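Local coordinates for protein VP1 (Polyomavirus HPyV7, PDB 4PCH) that forms pentamers as the major capsid protein of the virus and is thought to help attach it to host-cell receptors, at residues B[45-50]-B[55-60]; B[242-245]-B[251-254]. All blocks are in the same frame, centred on the assembly; numbering follows the deposited sequence.

Interaction 1 of 2, residues B[45-50]-B[55-60]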
loop_
_atom_site.group_PDB
_atom_site.type_symbol
_atom_site.label_atom_id
_atom_site.label_comp_id
_atom_site.label_asym_id
_atom_site.label_seq_id
_atom_site.Cartn_x
_atom_site.Cartn_y
_atom_site.Cartn_z
ATOM N N LEU B 45 8.360 30.254 5.502
ATOM C CA LEU B 45 7.579 31.434 5.129
ATOM C C LEU B 45 6.626 30.961 4.042
ATOM O O LEU B 45 6.808 29.874 3.496
ATOM C CB LEU B 45 8.480 32.510 4.541
ATOM C CG LEU B 45 9.567 33.028 5.476
ATOM C CD1 LEU B 45 10.498 33.966 4.720
ATOM C CD2 LEU B 45 8.964 33.726 6.664
ATOM N N PRO B 46 5.585 31.755 3.729
ATOM C CA PRO B 46 4.663 31.358 2.660
ATOM C C PRO B 46 5.425 31.061 1.398
ATOM O O PRO B 46 6.356 31.813 1.035
ATOM C CB PRO B 46 3.765 32.603 2.490
ATOM C CG PRO B 46 3.766 33.216 3.851
ATOM C CD PRO B 46 5.172 33.009 4.362
ATOM N N TYR B 47 5.099 29.945 0.769
ATOM C CA TYR B 47 5.893 29.425 -0.347
ATOM C C TYR B 47 5.711 30.274 -1.615
ATOM O O TYR B 47 6.651 30.392 -2.428
ATOM C CB TYR B 47 5.550 27.955 -0.596
ATOM C CG TYR B 47 6.399 27.337 -1.654
ATOM C CD1 TYR B 47 7.646 26.780 -1.360
ATOM C CD2 TYR B 47 6.001 27.346 -2.978
ATOM C CE1 TYR B 47 8.443 26.235 -2.341
ATOM C CE2 TYR B 47 6.800 26.810 -3.966
ATOM C CZ TYR B 47 8.022 26.243 -3.646
ATOM O OH TYR B 47 8.799 25.768 -4.694
ATOM N N THR B 48 4.533 30.899 -1.716
ATOM C CA THR B 48 4.033 31.669 -2.863
ATOM C C THR B 48 3.592 30.736 -4.001
ATOM O O THR B 48 4.023 29.579 -4.087
ATOM C CB THR B 48 5.032 32.692 -3.465
ATOM O OG1 THR B 48 5.972 32.001 -4.307
ATOM C CG2 THR B 48 5.778 33.502 -2.373
ATOM N N MET B 49 2.739 31.262 -4.871
ATOM C CA MET B 49 2.366 30.597 -6.121
ATOM C C MET B 49 3.230 31.075 -7.297
ATOM O O MET B 49 2.842 30.934 -8.455
ATOM C CB MET B 49 0.880 30.838 -6.410
ATOM C CG MET B 49 -0.070 30.349 -5.317
ATOM S SD MET B 49 -0.039 28.578 -5.021
ATOM C CE MET B 49 0.846 28.442 -3.473
ATOM N N SER B 50 4.426 31.600 -7.006
ATOM C CA SER B 50 5.286 32.245 -8.014
ATOM C C SER B 50 6.229 31.233 -8.694
ATOM O O SER B 50 6.281 30.073 -8.313
ATOM C CB SER B 50 6.126 33.354 -7.352
ATOM O OG SER B 50 7.223 32.779 -6.611
ATOM N N PRO B 55 14.461 32.047 -0.219
ATOM C CA PRO B 55 15.030 31.537 1.004
ATOM C C PRO B 55 14.037 31.742 2.168
ATOM O O PRO B 55 13.355 32.767 2.248
ATOM C CB PRO B 55 16.300 32.379 1.171
ATOM C CG PRO B 55 15.988 33.651 0.499
ATOM C CD PRO B 55 14.963 33.396 -0.552
ATOM N N GLY B 56 13.985 30.767 3.055
ATOM C CA GLY B 56 12.984 30.766 4.118
ATOM C C GLY B 56 11.697 30.061 3.724
ATOM O O GLY B 56 10.934 29.671 4.595
ATOM N N ALA B 57 11.441 29.947 2.428
ATOM C CA ALA B 57 10.241 29.298 1.901
ATOM C C ALA B 57 10.503 27.879 1.396
ATOM O O ALA B 57 9.658 26.983 1.551
ATOM C CB ALA B 57 9.685 30.151 0.767
ATOM N N ALA B 58 11.651 27.691 0.757
ATOM C CA ALA B 58 12.035 26.405 0.184
ATOM C C ALA B 58 12.762 25.532 1.194
ATOM O O ALA B 58 13.728 25.989 1.826
ATOM C CB ALA B 58 12.927 26.636 -1.024
ATOM N N LEU B 59 12.341 24.282 1.330
ATOM C CA LEU B 59 13.015 23.360 2.259
ATOM C C LEU B 59 14.396 22.984 1.733
ATOM O O LEU B 59 14.549 22.617 0.558
ATOM C CB LEU B 59 12.201 22.085 2.518
ATOM C CG LEU B 59 12.743 21.167 3.625
ATOM C CD1 LEU B 59 12.685 21.854 4.985
ATOM C CD2 LEU B 59 11.993 19.851 3.627
ATOM N N CYS B 60 15.406 23.068 2.616
ATOM C CA CYS B 60 16.752 22.659 2.267
ATOM C C CYS B 60 17.171 21.412 3.019
ATOM O O CYS B 60 16.577 21.072 4.022
ATOM C CB CYS B 60 17.743 23.796 2.536
ATOM S SG CYS B 60 17.528 25.252 1.499
HETATM O O HOH W 1 7.281 27.337 2.901
#

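Interaction 2 of 2, residues B[242-245]-B[251-254]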
loop_
_atom_site.group_PDB
_atom_site.type_symbol
_atom_site.label_atom_id
_atom_site.label_comp_id
_atom_site.label_asym_id
_atom_site.label_seq_id
_atom_site.Cartn_x
_atom_site.Cartn_y
_atom_site.Cartn_z
ATOM N N PRO B 242 -9.160 30.087 6.874
ATOM C CA PRO B 242 -9.545 29.299 5.709
ATOM C C PRO B 242 -8.361 29.031 4.812
ATOM O O PRO B 242 -7.435 29.848 4.687
ATOM C CB PRO B 242 -10.602 30.153 5.009
ATOM C CG PRO B 242 -10.317 31.538 5.450
ATOM C CD PRO B 242 -9.703 31.457 6.823
ATOM N N THR B 243 -8.382 27.858 4.206
ATOM C CA THR B 243 -7.346 27.455 3.275
ATOM C C THR B 243 -7.930 26.561 2.186
ATOM O O THR B 243 -9.126 26.295 2.163
ATOM C CB THR B 243 -6.120 26.852 3.995
ATOM O OG1 THR B 243 -5.013 26.724 3.098
ATOM C CG2 THR B 243 -6.431 25.521 4.638
ATOM N N LEU B 244 -7.060 26.111 1.292
ATOM C CA LEU B 244 -7.437 25.319 0.135
ATOM C C LEU B 244 -8.498 26.000 -0.731
ATOM O O LEU B 244 -9.363 25.352 -1.324
ATOM C CB LEU B 244 -7.853 23.897 0.532
ATOM C CG LEU B 244 -6.747 23.020 1.097
ATOM C CD1 LEU B 244 -7.374 21.759 1.672
ATOM C CD2 LEU B 244 -5.664 22.698 0.078
ATOM N N SER B 245 -8.373 27.315 -0.855
ATOM C CA SER B 245 -9.249 28.119 -1.678
ATOM C C SER B 245 -8.370 29.230 -2.267
ATOM O O SER B 245 -7.403 29.652 -1.631
ATOM C CB SER B 245 -10.386 28.701 -0.813
ATOM O OG SER B 245 -11.411 29.199 -1.609
ATOM N N GLN B 251 -0.966 32.210 1.565
ATOM C CA GLN B 251 -0.581 31.748 2.916
ATOM C C GLN B 251 -0.099 30.289 2.982
ATOM O O GLN B 251 0.441 29.868 4.011
ATOM C CB GLN B 251 -1.723 31.961 3.901
ATOM C CG GLN B 251 -2.090 33.425 4.109
ATOM C CD GLN B 251 -3.296 33.598 5.006
ATOM O OE1 GLN B 251 -3.964 32.635 5.350
ATOM N NE2 GLN B 251 -3.591 34.849 5.382
ATOM N N ARG B 252 -0.220 29.541 1.884
ATOM C CA ARG B 252 0.189 28.137 1.909
ATOM C C ARG B 252 1.688 28.066 2.190
ATOM O O ARG B 252 2.493 28.827 1.604
ATOM C CB ARG B 252 -0.136 27.426 0.599
ATOM C CG ARG B 252 -1.600 27.358 0.225
ATOM C CD ARG B 252 -2.375 26.408 1.113
ATOM N NE ARG B 252 -2.048 25.008 0.806
ATOM C CZ ARG B 252 -2.463 23.988 1.539
ATOM N NH1 ARG B 252 -3.237 24.206 2.596
ATOM N NH2 ARG B 252 -2.091 22.747 1.227
ATOM N N THR B 253 2.037 27.162 3.100
ATOM C CA THR B 253 3.362 27.062 3.668
ATOM C C THR B 253 3.833 25.612 3.647
ATOM O O THR B 253 3.039 24.701 3.841
ATOM C CB THR B 253 3.244 27.593 5.099
ATOM O OG1 THR B 253 3.015 29.029 5.044
ATOM C CG2 THR B 253 4.430 27.319 5.876
ATOM N N VAL B 254 5.117 25.381 3.457
ATOM C CA VAL B 254 5.647 24.016 3.580
ATOM C C VAL B 254 5.674 23.547 5.027
ATOM O O VAL B 254 6.152 24.261 5.926
ATOM C CB VAL B 254 7.051 23.916 2.952
ATOM C CG1 VAL B 254 7.648 22.554 3.212
ATOM C CG2 VAL B 254 6.968 24.233 1.478
HETATM O O HOH W 2 -6.774 32.483 5.486
#

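Interaction 1 of 2, residues B[45-50]-B[55-60]
The loop that follows strand 43-46 of the jelly roll is drawn closed where Leu45 meets Gly56, just where the chain turns a corner. Leu45 N donates to Gly56 O at 2.8 Å, with an N-H...O angle of 160°. The bond is nearly straight, but the donor stands 38° out of the carbonyl plane. The side chain of Leu45 lies over the same peptide: CG comes within 3.7 Å of Gly56 O, while CD1 settles 4.1 Å from Gly56 CA, a close approach that the bare backbone there permits. A water forms a second clasp between the carbonyl of the same leucine and the next residue of 55-60. It donates to Leu45 O at 2.6 Å and to Ala57 O at 2.8 Å, and Ala57 CB rests 3.7 Å from Pro46 O.

Tyr47 closes the flank of the contact. With CG anti to its backbone N (chi1 -176°), the ring presents its edge to the second segment, CD1 meeting Ala57 O in the ring plane at 3.5 Å. Its hydroxyl reaches beyond both segments, to Glu172 and to the backbone N of Ala99 in a neighbouring subunit. Past the tyrosine the chain is braced locally by an ST turn, in which Thr48 OG1 accepts from Ser50 N at 3.1 Å.

Ala57 O thus faces both a water proton and the polarised C-H edge of an aromatic ring. The loop is held chiefly by main-chain polarity, direct or carried by water, with the leucine side chain, the alanine methyl and the tyrosine ring packing alongside, while the tyrosine carries the contact on to the subunit interface.

Interaction 2 of 2, residues B[242-245]-B[251-254]
Arg252, the residue just before strand 253-271, reaches out to Thr243 and Leu244 in the long loop that precedes that strand. From CB onward two bends, at chi2 (-71°) and chi3 (-73°), curl its chain toward residues 242-245; along the way it also packs on Met235. CD is the first atom to arrive, 3.3 Å from Thr243 OG1. NE turns to another partner, Thr109 OG1 of a neighbouring subunit. At CZ the planar group meets Leu244, whose CD2 lies over one face at 3.7 Å from CZ, offset toward the rim. NH1 donates to Thr243 OG1 at 3.1 Å, with an N-H...O angle of 152°; the hydroxyl sits near the guanidinium edge, tilted somewhat from its plane. NH2, at the far tip, forms a salt bridge with Glu114 of the same chain.

The threonine side chain crosses the arginine at about a right angle, its OG1 lying anti to the backbone N and directed at the guanidinium. A water forms a separate link beside this pair, donating to Pro242 O at 2.8 Å and to Gln251 OE1 at 2.8 Å. Within the second segment, Thr253 OG1 donates to Gln251 O at 2.9 Å.

NE, NH1 and NH2 each have a hydrogen-bonding or charged partner, from at least three residues, which should fix the rotation of the guanidinium. Its charge, buried at a subunit interface, is probably balanced by Glu114, and hydroxyls from two subunits probably help to solvate it. The arginine thereby ties the end of this loop to its own chain and to the adjacent subunit of the pentamer.

In the fold
Interactions 1 and 2 lie on the same side of the chain's centre, their own centres 13 Å apart. They come in series: the loop of 45-50 and 55-60 is complete long before 242-245 and 251-254 meet. Strands 43-46 and 253-271, antiparallel neighbours in one sheet, bring them together. Tyr47 N lies 3.0 Å from Arg252 O, a probable hydrogen bond, and Val254 CG2 packs against Tyr47 CD1. Both contacts also touch the same neighbouring subunit, Tyr47 packing on its Met98 and Arg252 on its Gly108. Parts of the jelly-roll chain far apart in sequence thus converge on one region that packs against the adjacent subunit, consistent with a part in joining the pentamer.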